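Cytochrome P450 monooxygenase (Rhodococcus sp. ECU0066, PDB 6KBH) probably acts as a self-sufficient monooxygenase, carrying a P450 haem centre together with FMN and a [2Fe-2S] cluster in a single polypeptide. Local coordinates at residues A330-V336 against A351-N357; I485-L491 against T615-F619; H608-R614 against R632-E638. All coordinates share one frame; numbering follows the deposited sequence.

Contact 1: residues A330-V336 against A351-N357; sequences AAWRRLV and AKLLIVN. With HEM (protoporphyrin IX containing Fe), chain C.
The indole of Trp332, whose CB packs 4.0 Å from Ile355 CG1, has the haem methyl CMA over one face, and its NE1 comes within 3.4 Å of the propionate oxygen O1A. The guanidinium of Arg334 receives the same oxygen at its edge, close to its own plane: NH2 donates to haem O1A almost straight (172°), though the modelled 2.5 Å is very short and its exact value doubtful. Its NH1 turns back to the carbonyl of its neighbour, at 3.0 Å from Arg333 O, and this second bond limits rotation of the group. The bend at chi2 (-70°) carries the guanidinium away from strand 352-355 and toward the haem, while Arg334 CG still touches Ile355 CD1. Replacing Arg334 by a leucine would probably leave propionate O1A without this charged mate and Arg333 O without its side-chain donor. Behind these groups runs an antiparallel ladder. Trp332 with Ile355 and Arg334 with Leu353 are hydrogen-bonded pairs, and Val336 N adds a bond to Ala351 O at 2.8 Å. Val336 CG2 rests 3.6 Å from Leu353 CG. Arg333 and Leu354 point to the other face, where the Leu354 methyl CD1 meets Ala331 CB at 3.6 Å; Arg333 reaches the Glu101 carbonyl, and Lys352 forms a salt bridge with the Glu101 carboxylate. Within the β1 sheet of the P450 fold, strand 76-78 flanks 352-355, strand 94-95 flanks 332-336, and helix 81-89 packs through Phe88 onto Arg334 and Ile355.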
loop_
_atom_site.group_PDB
_atom_site.type_symbol
_atom_site.label_atom_id
_atom_site.label_comp_id
_atom_site.label_asym_id
_atom_site.label_seq_id
_atom_site.Cartn_x
_atom_site.Cartn_y
_atom_site.Cartn_z
ATOM N N ALA A 330 14.620 -6.540 12.354
ATOM C CA ALA A 330 14.176 -6.821 13.712
ATOM C C ALA A 330 14.206 -5.569 14.575
ATOM O O ALA A 330 13.358 -5.405 15.459
ATOM C CB ALA A 330 15.041 -7.917 14.333
ATOM N N ALA A 331 15.158 -4.675 14.325
ATOM C CA ALA A 331 15.283 -3.454 15.104
ATOM C C ALA A 331 16.088 -2.450 14.297
ATOM O O ALA A 331 16.788 -2.810 13.350
ATOM C CB ALA A 331 15.945 -3.720 16.462
ATOM N N TRP A 332 15.972 -1.184 14.684
ATOM C CA TRP A 332 16.702 -0.103 14.042
ATOM C C TRP A 332 17.257 0.804 15.130
ATOM O O TRP A 332 17.039 0.573 16.324
ATOM C CB TRP A 332 15.815 0.658 13.050
ATOM C CG TRP A 332 16.587 1.309 11.946
ATOM C CD1 TRP A 332 16.634 2.640 11.652
ATOM C CD2 TRP A 332 17.437 0.657 10.994
ATOM N NE1 TRP A 332 17.453 2.858 10.573
ATOM C CE2 TRP A 332 17.961 1.656 10.151
ATOM C CE3 TRP A 332 17.806 -0.674 10.772
ATOM C CZ2 TRP A 332 18.833 1.368 9.101
ATOM C CZ3 TRP A 332 18.673 -0.960 9.729
ATOM C CH2 TRP A 332 19.176 0.057 8.907
ATOM N N ARG A 333 17.987 1.841 14.724
ATOM C CA ARG A 333 18.806 2.584 15.669
ATOM C C ARG A 333 18.698 4.082 15.438
ATOM O O ARG A 333 18.654 4.547 14.296
ATOM C CB ARG A 333 20.274 2.142 15.581
ATOM C CG ARG A 333 20.475 0.686 15.971
ATOM C CD ARG A 333 21.924 0.270 15.896
ATOM N NE ARG A 333 22.433 0.248 14.534
ATOM C CZ ARG A 333 23.720 0.152 14.233
ATOM N NH1 ARG A 333 24.621 0.076 15.206
ATOM N NH2 ARG A 333 24.107 0.138 12.966
ATOM N N ARG A 334 18.666 4.829 16.541
ATOM C CA ARG A 334 18.676 6.282 16.524
ATOM C C ARG A 334 19.575 6.780 17.647
ATOM O O ARG A 334 19.769 6.098 18.657
ATOM C CB ARG A 334 17.261 6.864 16.675
ATOM C CG ARG A 334 16.400 6.735 15.423
ATOM C CD ARG A 334 16.891 7.660 14.318
ATOM N NE ARG A 334 16.028 7.624 13.141
ATOM C CZ ARG A 334 16.210 6.813 12.103
ATOM N NH1 ARG A 334 17.224 5.960 12.090
ATOM N NH2 ARG A 334 15.374 6.853 11.077
ATOM N N LEU A 335 20.129 7.973 17.457
ATOM C CA LEU A 335 21.023 8.596 18.426
ATOM C C LEU A 335 20.302 9.775 19.064
ATOM O O LEU A 335 19.954 10.740 18.374
ATOM C CB LEU A 335 22.320 9.051 17.757
ATOM C CG LEU A 335 23.286 9.909 18.578
ATOM C CD1 LEU A 335 23.783 9.153 19.801
ATOM C CD2 LEU A 335 24.454 10.365 17.714
ATOM N N VAL A 336 20.071 9.693 20.376
ATOM C CA VAL A 336 19.377 10.764 21.081
ATOM C C VAL A 336 20.268 11.998 21.118
ATOM O O VAL A 336 21.454 11.917 21.458
ATOM C CB VAL A 336 18.982 10.313 22.494
ATOM C CG1 VAL A 336 18.137 11.373 23.170
ATOM C CG2 VAL A 336 18.238 8.987 22.440
ATOM N N ALA A 351 22.612 9.025 24.270
ATOM C CA ALA A 351 22.112 7.661 24.343
ATOM C C ALA A 351 21.775 7.143 22.951
ATOM O O ALA A 351 21.323 7.886 22.077
ATOM C CB ALA A 351 20.875 7.590 25.237
ATOM N N LYS A 352 22.004 5.851 22.753
ATOM C CA LYS A 352 21.737 5.183 21.489
ATOM C C LYS A 352 20.496 4.320 21.654
ATOM O O LYS A 352 20.377 3.581 22.635
ATOM C CB LYS A 352 22.934 4.333 21.057
ATOM C CG LYS A 352 24.211 5.134 20.834
ATOM C CD LYS A 352 25.359 4.239 20.390
ATOM C CE LYS A 352 26.640 5.028 20.178
ATOM N NZ LYS A 352 27.754 4.152 19.716
ATOM N N LEU A 353 19.570 4.428 20.708
ATOM C CA LEU A 353 18.292 3.740 20.798
ATOM C C LEU A 353 18.289 2.485 19.937
ATOM O O LEU A 353 18.767 2.497 18.800
ATOM C CB LEU A 353 17.147 4.662 20.373
ATOM C CG LEU A 353 16.835 5.812 21.334
ATOM C CD1 LEU A 353 15.515 6.490 20.965
ATOM C CD2 LEU A 353 16.810 5.322 22.777
ATOM N N LEU A 354 17.762 1.398 20.494
ATOM C CA LEU A 354 17.416 0.206 19.728
ATOM C C LEU A 354 15.894 0.134 19.682
ATOM O O LEU A 354 15.256 -0.300 20.647
ATOM C CB LEU A 354 18.008 -1.054 20.344
ATOM C CG LEU A 354 17.852 -2.261 19.421
ATOM C CD1 LEU A 354 18.653 -2.040 18.148
ATOM C CD2 LEU A 354 18.273 -3.549 20.105
ATOM N N ILE A 355 15.315 0.564 18.566
ATOM C CA ILE A 355 13.868 0.621 18.409
ATOM C C ILE A 355 13.434 -0.634 17.656
ATOM O O ILE A 355 13.732 -0.807 16.470
ATOM C CB ILE A 355 13.432 1.919 17.714
ATOM C CG1 ILE A 355 14.108 2.099 16.350
ATOM C CG2 ILE A 355 13.781 3.110 18.598
ATOM C CD1 ILE A 355 13.973 3.499 15.780
ATOM N N VAL A 356 12.736 -1.528 18.352
ATOM C CA VAL A 356 12.506 -2.887 17.857
ATOM C C VAL A 356 11.270 -2.837 16.965
ATOM O O VAL A 356 10.132 -2.947 17.428
ATOM C CB VAL A 356 12.366 -3.895 18.997
ATOM C CG1 VAL A 356 12.287 -5.307 18.448
ATOM C CG2 VAL A 356 13.535 -3.763 19.965
ATOM N N ASN A 357 11.509 -2.664 15.657
ATOM C CA ASN A 357 10.427 -2.713 14.678
ATOM C C ASN A 357 9.644 -4.013 14.791
ATOM O O ASN A 357 8.414 -4.026 14.648
ATOM C CB ASN A 357 10.988 -2.575 13.258
ATOM C CG ASN A 357 11.939 -1.404 13.110
ATOM O OD1 ASN A 357 13.047 -1.418 13.647
ATOM N ND2 ASN A 357 11.524 -0.398 12.348
HETATM C CHA HEM C . 16.064 3.315 4.577
HETATM C CHB HEM C . 14.051 -1.205 5.562
HETATM C CHC HEM C . 14.518 -2.583 0.473
HETATM C CHD HEM C . 16.507 1.908 -0.466
HETATM C C1A HEM C . 15.467 2.068 5.059
HETATM C C2A HEM C . 15.203 2.113 6.501
HETATM C C3A HEM C . 14.642 0.864 6.775
HETATM C C4A HEM C . 14.623 0.170 5.461
HETATM C CMA HEM C . 14.176 0.357 8.105
HETATM C CAA HEM C . 15.442 3.231 7.470
HETATM C CBA HEM C . 14.209 3.965 7.894
HETATM C CGA HEM C . 14.339 5.233 8.669
HETATM O O1A HEM C . 15.502 5.319 9.146
HETATM O O2A HEM C . 13.248 5.865 8.635
HETATM C C1B HEM C . 13.984 -2.019 4.308
HETATM C C2B HEM C . 13.422 -3.444 4.214
HETATM C C3B HEM C . 13.568 -3.866 2.618
HETATM C C4B HEM C . 14.201 -2.666 1.941
HETATM C CMB HEM C . 12.871 -4.267 5.328
HETATM C CAB HEM C . 13.187 -5.154 1.972
HETATM C CBB HEM C . 11.806 -5.666 2.192
HETATM C C1C HEM C . 15.124 -1.294 0.032
HETATM C C2C HEM C . 15.385 -1.349 -1.382
HETATM C C3C HEM C . 15.940 -0.121 -1.668
HETATM C C4C HEM C . 15.950 0.560 -0.382
HETATM C CMC HEM C . 15.114 -2.474 -2.325
HETATM C CAC HEM C . 16.385 0.371 -3.010
HETATM C CBC HEM C . 17.831 0.514 -3.324
HETATM C C1D HEM C . 16.480 2.503 0.876
HETATM C C2D HEM C . 17.034 3.897 0.890
HETATM C C3D HEM C . 16.899 4.346 2.472
HETATM C C4D HEM C . 16.285 3.142 3.127
HETATM C CMD HEM C . 17.572 4.663 -0.268
HETATM C CAD HEM C . 17.287 5.649 3.077
HETATM C CBD HEM C . 16.328 6.772 2.854
HETATM C CGD HEM C . 16.437 7.943 3.760
HETATM O O1D HEM C . 17.090 7.591 4.771
HETATM O O2D HEM C . 15.842 8.939 3.274
HETATM N NA HEM C . 15.124 0.883 4.396
HETATM N NB HEM C . 14.383 -1.523 2.946
HETATM N NC HEM C . 15.464 -0.124 0.673
HETATM N ND HEM C . 15.944 1.943 2.198
HETATM FE FE HEM C . 15.289 0.121 2.603
#

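Contact 2: residues I485-L491 against T615-F619; sequences IADDILL and TSMAF
Asp487, Ala618 and Ile485 lose the most surface in this contact, Asp487 through a polar bond, Ala618 and Ile485 through apolar packing. Asp487, in the type II turn from Ala486 to Ile489 that closes a β-hairpin, directs its carboxylate at Thr615: OG1 of Thr615 donates to Asp487 OD2 at 2.6 Å, meeting the oxygen nearly in line with its C-O bond. The same threonine hydroxyl is also hydrogen-bonded to Ser613 OG, so the carboxylate is linked through it to the preceding part of the loop. Ala618 points its methyl into the hairpin, where three side chains converge on CB: Ile485 CD1 at 4.0 Å, Ala486 CB also at 4.0 Å, and Ile489 CD1 at 4.3 Å. Ile485 reaches further. With CG1 set between the backbone N and the carbonyl carbon (chi1 45°) and the chain extended beyond it, CD1 arrives over a face of the Phe619 ring, 4.2 Å from its centroid and 24° off the normal. This is a CH-pi contact displaced toward the rim, and Leu491 CD1 approaches the same ring obliquely, 4.2 Å from Phe619 CZ. Phe619 occupies the N-cap position of helix 620-625, and its ring also packs on Ile588 and Ile592 of helix 588-601. The contact thus joins the antiparallel flavin-binding barrel to the α/β domain, as in ferredoxin-reductase-type modules. Its chemistry is divided: methyl and ring packing makes the buried part, while one hydroxyl-carboxylate bond at the exposed margin probably gives the hairpin a directional tie to the loop.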
loop_
_atom_site.group_PDB
_atom_site.type_symbol
_atom_site.label_atom_id
_atom_site.label_comp_id
_atom_site.label_asym_id
_atom_site.label_seq_id
_atom_site.Cartn_x
_atom_site.Cartn_y
_atom_site.Cartn_z
ATOM N N ILE A 485 -31.693 -7.622 -19.618
ATOM C CA ILE A 485 -32.969 -7.063 -19.183
ATOM C C ILE A 485 -33.314 -5.780 -19.914
ATOM O O ILE A 485 -34.360 -5.177 -19.630
ATOM C CB ILE A 485 -32.990 -6.834 -17.661
ATOM C CG1 ILE A 485 -31.685 -6.185 -17.199
ATOM C CG2 ILE A 485 -33.221 -8.150 -16.925
ATOM C CD1 ILE A 485 -31.735 -5.659 -15.788
ATOM N N ALA A 486 -32.466 -5.342 -20.839
ATOM C CA ALA A 486 -32.701 -4.201 -21.714
ATOM C C ALA A 486 -31.620 -4.249 -22.784
ATOM O O ALA A 486 -30.663 -5.021 -22.684
ATOM C CB ALA A 486 -32.671 -2.870 -20.956
ATOM N N ASP A 487 -31.782 -3.429 -23.815
ATOM C CA ASP A 487 -30.759 -3.369 -24.851
ATOM C C ASP A 487 -29.506 -2.710 -24.291
ATOM O O ASP A 487 -29.577 -1.637 -23.683
ATOM C CB ASP A 487 -31.270 -2.613 -26.078
ATOM C CG ASP A 487 -32.724 -2.928 -26.394
ATOM O OD1 ASP A 487 -33.001 -4.065 -26.828
ATOM O OD2 ASP A 487 -33.584 -2.038 -26.219
ATOM N N ASP A 488 -28.363 -3.376 -24.474
ATOM C CA ASP A 488 -27.063 -2.901 -24.003
ATOM C C ASP A 488 -26.981 -2.849 -22.476
ATOM O O ASP A 488 -26.201 -2.075 -21.920
ATOM C CB ASP A 488 -26.722 -1.530 -24.603
ATOM C CG ASP A 488 -26.627 -1.566 -26.117
ATOM O OD1 ASP A 488 -26.069 -2.547 -26.651
ATOM O OD2 ASP A 488 -27.118 -0.621 -26.772
ATOM N N ILE A 489 -27.765 -3.671 -21.781
ATOM C CA ILE A 489 -27.757 -3.711 -20.322
ATOM C C ILE A 489 -27.739 -5.169 -19.870
ATOM O O ILE A 489 -28.658 -5.929 -20.195
ATOM C CB ILE A 489 -28.967 -2.976 -19.720
ATOM C CG1 ILE A 489 -28.788 -1.464 -19.859
ATOM C CG2 ILE A 489 -29.137 -3.343 -18.255
ATOM C CD1 ILE A 489 -30.004 -0.663 -19.467
ATOM N N LEU A 490 -26.697 -5.555 -19.122
ATOM C CA LEU A 490 -26.631 -6.861 -18.470
ATOM C C LEU A 490 -27.115 -6.753 -17.035
ATOM O O LEU A 490 -26.963 -5.721 -16.386
ATOM C CB LEU A 490 -25.215 -7.457 -18.412
ATOM C CG LEU A 490 -24.337 -7.819 -19.600
ATOM C CD1 LEU A 490 -25.009 -8.813 -20.543
ATOM C CD2 LEU A 490 -23.956 -6.565 -20.280
ATOM N N LEU A 491 -27.662 -7.848 -16.536
ATOM C CA LEU A 491 -27.856 -8.044 -15.107
ATOM C C LEU A 491 -26.887 -9.131 -14.657
ATOM O O LEU A 491 -27.014 -10.294 -15.062
ATOM C CB LEU A 491 -29.299 -8.419 -14.782
ATOM C CG LEU A 491 -29.589 -8.483 -13.279
ATOM C CD1 LEU A 491 -29.400 -7.120 -12.623
ATOM C CD2 LEU A 491 -30.979 -9.029 -12.999
ATOM N N THR A 615 -37.840 -0.143 -24.780
ATOM C CA THR A 615 -37.098 -1.385 -24.954
ATOM C C THR A 615 -35.801 -1.365 -24.153
ATOM O O THR A 615 -35.368 -2.400 -23.632
ATOM C CB THR A 615 -36.802 -1.620 -26.434
ATOM O OG1 THR A 615 -35.753 -0.739 -26.865
ATOM C CG2 THR A 615 -38.041 -1.359 -27.277
ATOM N N SER A 616 -35.166 -0.197 -24.054
ATOM C CA SER A 616 -33.887 -0.035 -23.378
ATOM C C SER A 616 -34.040 0.490 -21.956
ATOM O O SER A 616 -33.078 1.018 -21.388
ATOM C CB SER A 616 -32.981 0.894 -24.187
ATOM O OG SER A 616 -33.502 2.214 -24.213
ATOM N N MET A 617 -35.229 0.373 -21.375
ATOM C CA MET A 617 -35.483 0.807 -20.005
ATOM C C MET A 617 -35.637 -0.436 -19.141
ATOM O O MET A 617 -36.652 -1.138 -19.223
ATOM C CB MET A 617 -36.716 1.704 -19.929
ATOM C CG MET A 617 -36.381 3.187 -19.892
ATOM S SD MET A 617 -37.695 4.239 -20.538
ATOM C CE MET A 617 -39.066 3.788 -19.481
ATOM N N ALA A 618 -34.626 -0.703 -18.320
ATOM C CA ALA A 618 -34.599 -1.899 -17.497
ATOM C C ALA A 618 -35.522 -1.752 -16.294
ATOM O O ALA A 618 -35.772 -0.647 -15.802
ATOM C CB ALA A 618 -33.175 -2.192 -17.027
ATOM N N PHE A 619 -36.044 -2.891 -15.840
ATOM C CA PHE A 619 -36.830 -3.073 -14.621
ATOM C C PHE A 619 -38.266 -2.582 -14.735
ATOM O O PHE A 619 -38.964 -2.573 -13.718
ATOM C CB PHE A 619 -36.177 -2.405 -13.406
ATOM C CG PHE A 619 -34.865 -3.018 -13.016
ATOM C CD1 PHE A 619 -34.806 -4.332 -12.581
ATOM C CD2 PHE A 619 -33.692 -2.288 -13.089
ATOM C CE1 PHE A 619 -33.601 -4.905 -12.221
ATOM C CE2 PHE A 619 -32.482 -2.856 -12.731
ATOM C CZ PHE A 619 -32.437 -4.165 -12.297
#

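Contact 3: residues H608-R614 against R632-E638; sequences HYAGRSR and RVYPGDE
His608 and Tyr634 lie rim to rim on one face of a parallel strand pair, their planes 19° apart and their centroids separated by 5.6 Å. His608 ND1 and Tyr634 OH form at most a weak hydrogen bond, and the position of the hydroxyl is doubtful. Arg632 stands nearly upright to the imidazole, the guanidinium plane turned 81° from it; NH2 lies 3.5 Å above the histidine ring, toward its rim, while bonded to Ser630 O. Beyond the strands, Arg614 stretches with CG anti to N (chi1 -168°) before bending at chi3. Its NH2 pairs with Glu638 OE1 in a salt bridge, modelled at 2.5 Å, but the groups are set too close for its exact geometry to be trusted. Pro635 CG lies over a guanidinium face, 3.7 Å from Arg614 NE. Between these groups run backbone bonds: Tyr609 N to Arg632 O at 3.2 Å, Tyr634 N to Tyr609 O at 3.1 Å, and Gly636 N to Gly611 O at 2.8 Å. Strand 605-611, helix 620-625 and strand 631-635 form a β-α-β unit, with 631-635 at the sheet edge. The two main-chain bonds of Tyr609 thus fix the register beside Val633, whereas the opposite charges of the exposed Arg614 and Glu638 probably draw together the turns after the strands.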
loop_
_atom_site.group_PDB
_atom_site.type_symbol
_atom_site.label_atom_id
_atom_site.label_comp_id
_atom_site.label_asym_id
_atom_site.label_seq_id
_atom_site.Cartn_x
_atom_site.Cartn_y
_atom_site.Cartn_z
ATOM N N HIS A 608 -40.728 8.308 -10.887
ATOM C CA HIS A 608 -40.881 8.804 -12.246
ATOM C C HIS A 608 -39.641 8.368 -13.020
ATOM O O HIS A 608 -38.522 8.752 -12.664
ATOM C CB HIS A 608 -41.041 10.334 -12.253
ATOM C CG HIS A 608 -42.337 10.819 -11.692
ATOM N ND1 HIS A 608 -43.432 11.101 -12.481
ATOM C CD2 HIS A 608 -42.710 11.101 -10.423
ATOM C CE1 HIS A 608 -44.432 11.520 -11.727
ATOM N NE2 HIS A 608 -44.021 11.528 -10.471
ATOM N N TYR A 609 -39.832 7.574 -14.073
ATOM C CA TYR A 609 -38.735 6.877 -14.743
ATOM C C TYR A 609 -38.775 7.179 -16.237
ATOM O O TYR A 609 -39.709 6.768 -16.934
ATOM C CB TYR A 609 -38.822 5.373 -14.475
ATOM C CG TYR A 609 -37.707 4.531 -15.056
ATOM C CD1 TYR A 609 -36.462 5.079 -15.349
ATOM C CD2 TYR A 609 -37.900 3.178 -15.303
ATOM C CE1 TYR A 609 -35.448 4.298 -15.881
ATOM C CE2 TYR A 609 -36.893 2.394 -15.828
ATOM C CZ TYR A 609 -35.672 2.956 -16.117
ATOM O OH TYR A 609 -34.674 2.168 -16.642
ATOM N N ALA A 610 -37.757 7.882 -16.728
ATOM C CA ALA A 610 -37.645 8.239 -18.132
ATOM C C ALA A 610 -36.429 7.567 -18.756
ATOM O O ALA A 610 -35.492 7.155 -18.066
ATOM C CB ALA A 610 -37.551 9.760 -18.313
ATOM N N GLY A 611 -36.455 7.464 -20.079
ATOM C CA GLY A 611 -35.361 6.865 -20.817
ATOM C C GLY A 611 -35.588 7.021 -22.302
ATOM O O GLY A 611 -36.695 7.342 -22.749
ATOM N N ARG A 612 -34.518 6.788 -23.066
ATOM C CA ARG A 612 -34.586 7.006 -24.507
ATOM C C ARG A 612 -35.614 6.089 -25.164
ATOM O O ARG A 612 -36.284 6.488 -26.124
ATOM C CB ARG A 612 -33.203 6.819 -25.138
ATOM C CG ARG A 612 -32.699 5.381 -25.181
ATOM C CD ARG A 612 -31.182 5.319 -25.305
ATOM N NE ARG A 612 -30.711 5.694 -26.637
ATOM C CZ ARG A 612 -30.579 4.844 -27.651
ATOM N NH1 ARG A 612 -30.887 3.564 -27.493
ATOM N NH2 ARG A 612 -30.140 5.276 -28.825
ATOM N N SER A 613 -35.771 4.870 -24.652
ATOM C CA SER A 613 -36.651 3.892 -25.278
ATOM C C SER A 613 -37.201 2.953 -24.215
ATOM O O SER A 613 -36.516 2.626 -23.242
ATOM C CB SER A 613 -35.913 3.097 -26.360
ATOM O OG SER A 613 -36.700 2.018 -26.830
ATOM N N ARG A 614 -38.447 2.514 -24.414
ATOM C CA ARG A 614 -39.035 1.553 -23.485
ATOM C C ARG A 614 -38.357 0.191 -23.596
ATOM O O ARG A 614 -38.297 -0.554 -22.611
ATOM C CB ARG A 614 -40.541 1.423 -23.726
ATOM C CG ARG A 614 -41.243 0.672 -22.610
ATOM C CD ARG A 614 -42.716 0.375 -22.863
ATOM N NE ARG A 614 -43.591 1.544 -22.812
ATOM C CZ ARG A 614 -44.242 2.040 -23.859
ATOM N NH1 ARG A 614 -44.102 1.487 -25.057
ATOM N NH2 ARG A 614 -45.024 3.102 -23.713
ATOM N N ARG A 632 -44.845 5.916 -12.833
ATOM C CA ARG A 632 -45.217 6.381 -14.157
ATOM C C ARG A 632 -43.957 6.418 -15.009
ATOM O O ARG A 632 -42.887 6.842 -14.553
ATOM C CB ARG A 632 -45.933 7.708 -14.120
ATOM C CG ARG A 632 -47.415 7.616 -13.762
ATOM C CD ARG A 632 -47.793 8.736 -12.833
ATOM N NE ARG A 632 -46.783 8.917 -11.793
ATOM C CZ ARG A 632 -46.468 8.042 -10.840
ATOM N NH1 ARG A 632 -47.142 6.907 -10.671
ATOM N NH2 ARG A 632 -45.502 8.355 -9.992
ATOM N N VAL A 633 -44.112 5.906 -16.203
ATOM C CA VAL A 633 -43.117 5.705 -17.237
ATOM C C VAL A 633 -43.235 6.829 -18.252
ATOM O O VAL A 633 -44.319 7.376 -18.471
ATOM C CB VAL A 633 -43.404 4.326 -17.845
ATOM C CG1 VAL A 633 -44.881 4.286 -18.140
ATOM C CG2 VAL A 633 -42.597 4.090 -19.075
ATOM N N TYR A 634 -42.109 7.238 -18.841
ATOM C CA TYR A 634 -42.097 8.293 -19.864
ATOM C C TYR A 634 -41.024 7.993 -20.890
ATOM O O TYR A 634 -39.972 8.654 -20.926
ATOM C CB TYR A 634 -41.890 9.682 -19.234
ATOM C CG TYR A 634 -42.693 9.888 -17.992
ATOM C CD1 TYR A 634 -42.248 9.398 -16.777
ATOM C CD2 TYR A 634 -43.941 10.497 -18.042
ATOM C CE1 TYR A 634 -42.995 9.534 -15.650
ATOM C CE2 TYR A 634 -44.700 10.631 -16.914
ATOM C CZ TYR A 634 -44.206 10.144 -15.718
ATOM O OH TYR A 634 -44.916 10.297 -14.567
ATOM N N PRO A 635 -41.253 6.991 -21.742
ATOM C CA PRO A 635 -40.233 6.623 -22.726
ATOM C C PRO A 635 -40.146 7.701 -23.797
ATOM O O PRO A 635 -41.161 8.275 -24.195
ATOM C CB PRO A 635 -40.751 5.288 -23.297
ATOM C CG PRO A 635 -41.910 4.855 -22.409
ATOM C CD PRO A 635 -42.480 6.176 -21.903
ATOM N N GLY A 636 -38.921 8.028 -24.211
ATOM C CA GLY A 636 -38.746 9.111 -25.162
ATOM C C GLY A 636 -39.198 8.748 -26.566
ATOM O O GLY A 636 -39.806 9.567 -27.263
ATOM N N ASP A 637 -38.902 7.518 -27.000
ATOM C CA ASP A 637 -39.157 7.123 -28.384
ATOM C C ASP A 637 -40.625 7.291 -28.759
ATOM O O ASP A 637 -40.943 7.732 -29.868
ATOM C CB ASP A 637 -38.712 5.676 -28.610
ATOM C CG ASP A 637 -39.441 4.696 -27.710
ATOM O OD1 ASP A 637 -39.894 5.106 -26.620
ATOM O OD2 ASP A 637 -39.562 3.515 -28.095
ATOM N N GLU A 638 -41.539 6.948 -27.857
ATOM C CA GLU A 638 -42.953 7.108 -28.181
ATOM C C GLU A 638 -43.327 8.576 -28.271
ATOM O O GLU A 638 -44.200 8.958 -29.061
ATOM C CB GLU A 638 -43.794 6.403 -27.132
ATOM C CG GLU A 638 -43.432 4.956 -27.004
ATOM C CD GLU A 638 -43.262 4.558 -25.572
ATOM O OE1 GLU A 638 -43.968 5.135 -24.719
ATOM O OE2 GLU A 638 -42.397 3.704 -25.298
#

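Overall arrangement
Contact 1 belongs to the haem end of the molecule, and contacts 2 and 3 lie on the other side of the chain's centre; the centre of contact 1 is about 63 Å from that of contact 2 and 69 Å from that of contact 3. The latter two are about 13 Å apart, centre to centre, and their segments alternate along the chain, Thr615 directly following Arg614. They touch through Met617, whose CE packs 3.6 Å from Val633 CG2, and through a probable hydrogen bond of 3.1 Å between Tyr609 OH and Ala618 O. Both lie near the flavin but at a remove: the nearest atoms of the Ile489 and Tyr609 side chains are about 7 and 9 Å from FMN.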